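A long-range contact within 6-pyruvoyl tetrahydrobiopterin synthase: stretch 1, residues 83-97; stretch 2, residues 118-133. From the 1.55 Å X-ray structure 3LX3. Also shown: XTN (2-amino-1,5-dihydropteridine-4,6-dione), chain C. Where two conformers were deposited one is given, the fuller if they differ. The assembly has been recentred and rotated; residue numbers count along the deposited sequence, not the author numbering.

Stretch 1, residues 83-97: KQLDHHFILPMYSDV
Stretch 2, residues 118-133: SFPKRDCVQIPIKHSS

The apolar centre of this contact is built on two short parallel strands, 89-92 and 124-127, whose axes approach to 4.7 Å with 30° between their N-to-C directions. Ile90, Pro92, Val125 and Ile127 share one face of the sheet. There Ile90 (chi1 m, chi2 t) sets CG1 4.2 Å from Val125 CG2 and CG2 4.0 Å from Ile127 CG1. Leu85 (m, t), at the end of a helix, adds CD2 at 3.7 Å from Ile127 CD1, and Pro92 CB lies 3.8 Å from Ile129 CG1; the CA-to-CB bond of Ile129 points away, but chi1 p and chi2 t bring its end back.

Phe89, Leu91, Cys124 and Gln126 occupy the other face. Phe89 (chi1 t, chi2 83°) meets Phe119 (chi1 m, chi2 -52°) with CE2 to CE2 3.6 Å; the centroids are 4.5 Å apart and the planes at 48°, an oblique pairing. Leu91 (t, p) places CD2 3.8 Å from Gln126 CG, so an aliphatic carbon of Gln126, not its amide, makes this contact.

The register is Phe89-Cys124, Ile90-Val125, Leu91-Gln126 and Pro92-Ile127, with CA-CA distances of 4.6, 5.3, 4.9 and 5.4 Å. Extended phi/psi values, from -81/129 at Phe89 to -80/104 at Pro92, fit the parallel hydrogen-bond ladder: Phe89 N to Asp123 O 2.8 Å, Val125 N to Phe89 O 2.9 Å, Leu91 N to Val125 O 2.9 Å, Ile127 N to Leu91 O 3.0 Å and Met93 N to Ile127 O 3.1 Å. All have N-H...O angles of at least 159°.

From Pro92, the last residue of its strand, a type I turn runs to Ser95, and Tyr94 N bonds Ile129 O at 3.0 Å. Pro128 CB packs 3.6 Å from Tyr94 CE2 and 4.0 Å from Met93 SD.

Next to Phe89 in sequence, His88 (chi1 m, chi2 94°) receives Val125 CG1 over one ring face, 3.4 Å from the centroid and 16° off the normal, a CH-pi contact. His88 ND1 donates to Leu85 O at 3.1 Å, and water 1 lies 3.2 Å from His88 NE2 and donates to Arg122 O at 2.7 Å.

At the opposite end of the contact, Asp96 OD1 and Lys130 NZ form a long salt bridge of 4.0 Å. Water 4 joins Asp96 OD1 (2.6 Å) to His131 NE2 (2.8 Å), and water 3 donates to Lys130 O (2.8 Å) while accepting from Ser95 OG (2.8 Å).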

# COMPACT_ATOMS: atom_id res chain seq x y z
N LYS A 83 0.03 -22.65 -3.65
CA LYS A 83 0.48 -23.14 -4.92
C LYS A 83 -0.43 -24.26 -5.42
O LYS A 83 -0.61 -24.38 -6.65
CB LYS A 83 1.95 -23.57 -4.84
CG LYS A 83 2.55 -24.12 -6.12
CD LYS A 83 2.75 -23.08 -7.21
CE LYS A 83 3.45 -23.75 -8.42
NZ LYS A 83 3.39 -22.95 -9.69
N GLN A 84 -1.03 -25.04 -4.51
CA GLN A 84 -1.92 -26.11 -4.91
C GLN A 84 -3.17 -25.57 -5.59
O GLN A 84 -3.71 -26.19 -6.51
CB GLN A 84 -2.32 -26.96 -3.71
CG GLN A 84 -1.13 -27.68 -3.09
CD GLN A 84 -1.42 -28.23 -1.68
OE1 GLN A 84 -2.51 -28.00 -1.11
NE2 GLN A 84 -0.45 -28.95 -1.12
N LEU A 85 -3.63 -24.42 -5.14
CA LEU A 85 -4.83 -23.80 -5.71
C LEU A 85 -4.55 -22.97 -6.95
O LEU A 85 -5.33 -22.94 -7.92
CB LEU A 85 -5.50 -22.93 -4.68
CG LEU A 85 -5.97 -23.62 -3.39
CD1 LEU A 85 -6.19 -22.60 -2.27
CD2 LEU A 85 -7.22 -24.32 -3.73
N ASP A 86 -3.42 -22.29 -6.94
CA ASP A 86 -3.08 -21.30 -7.95
C ASP A 86 -3.21 -21.82 -9.37
O ASP A 86 -2.82 -22.96 -9.67
CB ASP A 86 -1.64 -20.85 -7.73
CG ASP A 86 -1.19 -19.76 -8.68
OD1 ASP A 86 -0.13 -19.95 -9.35
OD2 ASP A 86 -1.85 -18.72 -8.83
N HIS A 87 -3.75 -20.97 -10.25
CA HIS A 87 -3.80 -21.23 -11.69
C HIS A 87 -4.77 -22.33 -12.04
O HIS A 87 -4.53 -23.14 -12.91
CB HIS A 87 -2.43 -21.51 -12.34
CG HIS A 87 -1.90 -20.33 -13.06
ND1 HIS A 87 -1.72 -20.30 -14.42
CD2 HIS A 87 -1.58 -19.10 -12.60
CE1 HIS A 87 -1.26 -19.11 -14.76
NE2 HIS A 87 -1.17 -18.36 -13.68
N HIS A 88 -5.90 -22.35 -11.38
CA HIS A 88 -6.98 -23.28 -11.70
C HIS A 88 -8.34 -22.65 -11.51
O HIS A 88 -8.50 -21.58 -10.89
CB HIS A 88 -6.98 -24.47 -10.70
CG HIS A 88 -5.79 -25.32 -10.78
ND1 HIS A 88 -4.70 -25.12 -9.96
CD2 HIS A 88 -5.49 -26.37 -11.56
CE1 HIS A 88 -3.78 -26.03 -10.23
NE2 HIS A 88 -4.23 -26.81 -11.20
N PHE A 89 -9.35 -23.35 -12.01
CA PHE A 89 -10.73 -23.13 -11.65
C PHE A 89 -11.03 -23.83 -10.32
O PHE A 89 -10.76 -25.04 -10.21
CB PHE A 89 -11.70 -23.61 -12.75
CG PHE A 89 -13.15 -23.51 -12.37
CD1 PHE A 89 -13.84 -22.34 -12.50
CD2 PHE A 89 -13.85 -24.63 -11.90
CE1 PHE A 89 -15.14 -22.25 -12.17
CE2 PHE A 89 -15.17 -24.55 -11.57
CZ PHE A 89 -15.82 -23.38 -11.68
N ILE A 90 -11.61 -23.12 -9.35
CA ILE A 90 -11.98 -23.70 -8.07
C ILE A 90 -13.33 -24.36 -8.18
O ILE A 90 -14.35 -23.70 -8.39
CB ILE A 90 -11.98 -22.65 -6.97
CG1 ILE A 90 -10.56 -22.09 -6.78
CG2 ILE A 90 -12.52 -23.25 -5.67
CD1 ILE A 90 -10.54 -20.85 -5.88
N LEU A 91 -13.35 -25.69 -8.04
CA LEU A 91 -14.57 -26.48 -8.25
C LEU A 91 -15.08 -26.94 -6.88
O LEU A 91 -14.46 -27.79 -6.24
CB LEU A 91 -14.29 -27.68 -9.16
CG LEU A 91 -15.46 -28.55 -9.58
CD1 LEU A 91 -16.53 -27.79 -10.21
CD2 LEU A 91 -14.91 -29.66 -10.53
N PRO A 92 -16.23 -26.39 -6.45
CA PRO A 92 -16.78 -26.79 -5.17
C PRO A 92 -17.52 -28.07 -5.29
O PRO A 92 -18.71 -28.06 -5.69
CB PRO A 92 -17.71 -25.61 -4.82
CG PRO A 92 -18.11 -25.05 -6.05
CD PRO A 92 -17.02 -25.31 -7.07
N MET A 93 -16.89 -29.13 -4.83
CA MET A 93 -17.35 -30.50 -5.10
C MET A 93 -18.62 -30.90 -4.28
O MET A 93 -19.31 -31.87 -4.67
CB MET A 93 -16.15 -31.45 -5.00
CG MET A 93 -15.69 -31.69 -3.60
SD MET A 93 -13.98 -32.31 -3.23
CE MET A 93 -14.28 -34.08 -3.21
N TYR A 94 -18.99 -30.13 -3.25
CA TYR A 94 -20.19 -30.41 -2.48
C TYR A 94 -21.39 -29.47 -2.72
O TYR A 94 -22.31 -29.42 -1.93
CB TYR A 94 -19.83 -30.45 -1.04
CG TYR A 94 -18.84 -31.50 -0.62
CD1 TYR A 94 -18.75 -32.72 -1.27
CD2 TYR A 94 -18.00 -31.30 0.45
CE1 TYR A 94 -17.88 -33.72 -0.81
CE2 TYR A 94 -17.14 -32.28 0.88
CZ TYR A 94 -17.06 -33.48 0.25
OH TYR A 94 -16.24 -34.50 0.66
N SER A 95 -21.39 -28.77 -3.83
CA SER A 95 -22.47 -27.84 -4.11
C SER A 95 -23.78 -28.56 -4.33
O SER A 95 -23.84 -29.53 -5.11
CB SER A 95 -22.17 -27.07 -5.39
OG SER A 95 -23.25 -26.17 -5.69
N ASP A 96 -24.83 -28.03 -3.73
CA ASP A 96 -26.15 -28.60 -3.88
C ASP A 96 -26.92 -28.00 -5.04
O ASP A 96 -28.06 -28.41 -5.30
CB ASP A 96 -26.95 -28.44 -2.58
CG ASP A 96 -27.13 -26.99 -2.13
OD1 ASP A 96 -26.37 -26.08 -2.53
OD2 ASP A 96 -28.04 -26.77 -1.30
N VAL A 97 -26.31 -27.07 -5.78
CA VAL A 97 -26.97 -26.43 -6.92
C VAL A 97 -26.22 -26.59 -8.23
O VAL A 97 -26.56 -25.97 -9.23
CB VAL A 97 -27.23 -24.93 -6.66
CG1 VAL A 97 -28.18 -24.73 -5.50
CG2 VAL A 97 -25.93 -24.16 -6.41
N SER A 118 -17.78 -26.47 -19.38
CA SER A 118 -16.93 -27.65 -19.44
C SER A 118 -15.47 -27.22 -19.42
O SER A 118 -15.09 -26.30 -20.13
CB SER A 118 -17.21 -28.44 -20.70
OG SER A 118 -16.42 -29.63 -20.70
N PHE A 119 -14.70 -27.86 -18.54
CA PHE A 119 -13.29 -27.54 -18.40
C PHE A 119 -12.48 -28.83 -18.31
O PHE A 119 -12.94 -29.79 -17.75
CB PHE A 119 -13.01 -26.82 -17.05
CG PHE A 119 -13.93 -25.67 -16.69
CD1 PHE A 119 -14.16 -24.65 -17.57
CD2 PHE A 119 -14.57 -25.61 -15.48
CE1 PHE A 119 -15.01 -23.58 -17.21
CE2 PHE A 119 -15.42 -24.50 -15.19
CZ PHE A 119 -15.54 -23.52 -16.03
N PRO A 120 -11.24 -28.84 -18.86
CA PRO A 120 -10.41 -29.98 -18.58
C PRO A 120 -10.28 -30.23 -17.07
O PRO A 120 -10.16 -29.28 -16.31
CB PRO A 120 -9.06 -29.58 -19.14
CG PRO A 120 -9.37 -28.51 -20.18
CD PRO A 120 -10.52 -27.79 -19.58
N LYS A 121 -10.31 -31.48 -16.66
CA LYS A 121 -10.19 -31.82 -15.23
C LYS A 121 -8.93 -31.24 -14.63
O LYS A 121 -8.95 -30.76 -13.50
CB LYS A 121 -10.20 -33.34 -15.02
CG LYS A 121 -11.51 -34.03 -15.32
CD LYS A 121 -11.36 -35.55 -15.22
CE LYS A 121 -12.59 -36.30 -15.60
NZ LYS A 121 -12.27 -37.82 -15.49
N ARG A 122 -7.84 -31.25 -15.40
CA ARG A 122 -6.54 -30.77 -14.91
C ARG A 122 -6.51 -29.26 -14.70
O ARG A 122 -5.63 -28.76 -13.99
CB ARG A 122 -5.42 -31.18 -15.85
CG ARG A 122 -5.44 -30.60 -17.23
CD ARG A 122 -4.19 -31.02 -18.03
NE ARG A 122 -2.99 -30.57 -17.32
CZ ARG A 122 -2.39 -29.39 -17.49
NH1 ARG A 122 -1.32 -29.10 -16.76
NH2 ARG A 122 -2.81 -28.52 -18.40
N ASP A 123 -7.47 -28.54 -15.27
CA ASP A 123 -7.57 -27.09 -15.07
C ASP A 123 -8.32 -26.77 -13.78
O ASP A 123 -8.41 -25.62 -13.39
CB ASP A 123 -8.32 -26.40 -16.22
CG ASP A 123 -7.51 -26.25 -17.47
OD1 ASP A 123 -6.79 -27.22 -17.90
OD2 ASP A 123 -7.59 -25.17 -18.12
N CYS A 124 -8.89 -27.78 -13.14
CA CYS A 124 -9.73 -27.59 -11.97
C CYS A 124 -9.06 -28.14 -10.71
O CYS A 124 -8.31 -29.15 -10.79
CB CYS A 124 -11.06 -28.31 -12.12
SG CYS A 124 -12.04 -27.80 -13.57
N VAL A 125 -9.36 -27.49 -9.59
CA VAL A 125 -9.01 -28.04 -8.29
C VAL A 125 -10.31 -28.33 -7.58
O VAL A 125 -11.13 -27.41 -7.37
CB VAL A 125 -8.02 -27.15 -7.53
CG1 VAL A 125 -6.65 -27.22 -8.22
CG2 VAL A 125 -8.50 -25.69 -7.40
N GLN A 126 -10.50 -29.61 -7.27
CA GLN A 126 -11.71 -30.06 -6.61
C GLN A 126 -11.51 -29.88 -5.11
O GLN A 126 -10.66 -30.56 -4.48
CB GLN A 126 -12.05 -31.52 -6.91
CG GLN A 126 -12.73 -31.73 -8.23
CD GLN A 126 -13.43 -33.05 -8.26
OE1 GLN A 126 -12.77 -34.09 -8.21
NE2 GLN A 126 -14.76 -33.03 -8.30
N ILE A 127 -12.28 -28.97 -4.53
CA ILE A 127 -12.15 -28.58 -3.13
C ILE A 127 -13.42 -28.98 -2.37
O ILE A 127 -14.53 -28.78 -2.88
CB ILE A 127 -11.99 -27.01 -3.06
CG1 ILE A 127 -10.85 -26.50 -3.98
CG2 ILE A 127 -11.83 -26.57 -1.60
CD1 ILE A 127 -9.53 -27.16 -3.59
N PRO A 128 -13.29 -29.58 -1.16
CA PRO A 128 -14.44 -30.10 -0.40
C PRO A 128 -15.23 -29.00 0.31
O PRO A 128 -15.32 -28.94 1.55
CB PRO A 128 -13.79 -31.10 0.55
CG PRO A 128 -12.41 -30.55 0.77
CD PRO A 128 -12.01 -30.02 -0.58
N ILE A 129 -15.82 -28.16 -0.53
CA ILE A 129 -16.65 -27.05 -0.10
C ILE A 129 -17.95 -27.05 -0.90
O ILE A 129 -18.04 -27.63 -1.97
CB ILE A 129 -15.90 -25.71 -0.25
CG1 ILE A 129 -15.56 -25.41 -1.68
CG2 ILE A 129 -14.65 -25.73 0.68
CD1 ILE A 129 -14.77 -24.06 -1.91
N LYS A 130 -18.96 -26.36 -0.37
CA LYS A 130 -20.26 -26.26 -1.01
C LYS A 130 -20.35 -25.07 -1.97
O LYS A 130 -21.06 -25.13 -2.98
CB LYS A 130 -21.36 -26.18 0.05
CG LYS A 130 -21.43 -27.41 0.98
CD LYS A 130 -22.38 -27.17 2.13
CE LYS A 130 -23.78 -26.77 1.65
NZ LYS A 130 -24.33 -27.61 0.54
N HIS A 131 -19.65 -23.98 -1.64
CA HIS A 131 -19.66 -22.74 -2.45
C HIS A 131 -18.25 -22.24 -2.51
O HIS A 131 -17.53 -22.31 -1.49
CB HIS A 131 -20.51 -21.63 -1.81
CG HIS A 131 -21.84 -22.12 -1.32
ND1 HIS A 131 -22.00 -22.60 -0.05
CD2 HIS A 131 -23.05 -22.25 -1.93
CE1 HIS A 131 -23.27 -22.95 0.13
NE2 HIS A 131 -23.92 -22.78 -1.01
N SER A 132 -17.84 -21.69 -3.65
CA SER A 132 -16.54 -21.03 -3.71
C SER A 132 -16.56 -19.59 -3.16
O SER A 132 -16.08 -18.63 -3.80
CB SER A 132 -15.97 -21.11 -5.12
OG SER A 132 -16.86 -20.52 -6.06
N SER A 133 -17.13 -19.46 -1.95
CA SER A 133 -17.11 -18.19 -1.26
C SER A 133 -15.80 -18.01 -0.53
O SER A 133 -15.07 -18.96 -0.20
CB SER A 133 -18.27 -18.10 -0.28
OG SER A 133 -18.15 -19.07 0.78
N1 XTN C . -20.12 -12.05 -0.06
C2 XTN C . -19.48 -12.83 0.84
N2 XTN C . -19.81 -12.78 2.14
N3 XTN C . -18.49 -13.75 0.41
C4 XTN C . -18.11 -13.84 -0.87
O4 XTN C . -17.20 -14.65 -1.18
N5 XTN C . -18.44 -13.01 -3.10
C6 XTN C . -19.11 -12.21 -3.98
O6 XTN C . -18.82 -12.24 -5.17
C7 XTN C . -20.15 -11.35 -3.50
N8 XTN C . -20.44 -11.35 -2.20
C4A XTN C . -18.76 -12.99 -1.77
C8A XTN C . -19.76 -12.12 -1.34
O HOH W 1 -2.96 -28.44 -13.61
O HOH W 2 -16.44 -21.93 -8.39
O HOH W 3 -21.96 -23.77 -5.23
O HOH W 4 -26.50 -23.52 -1.91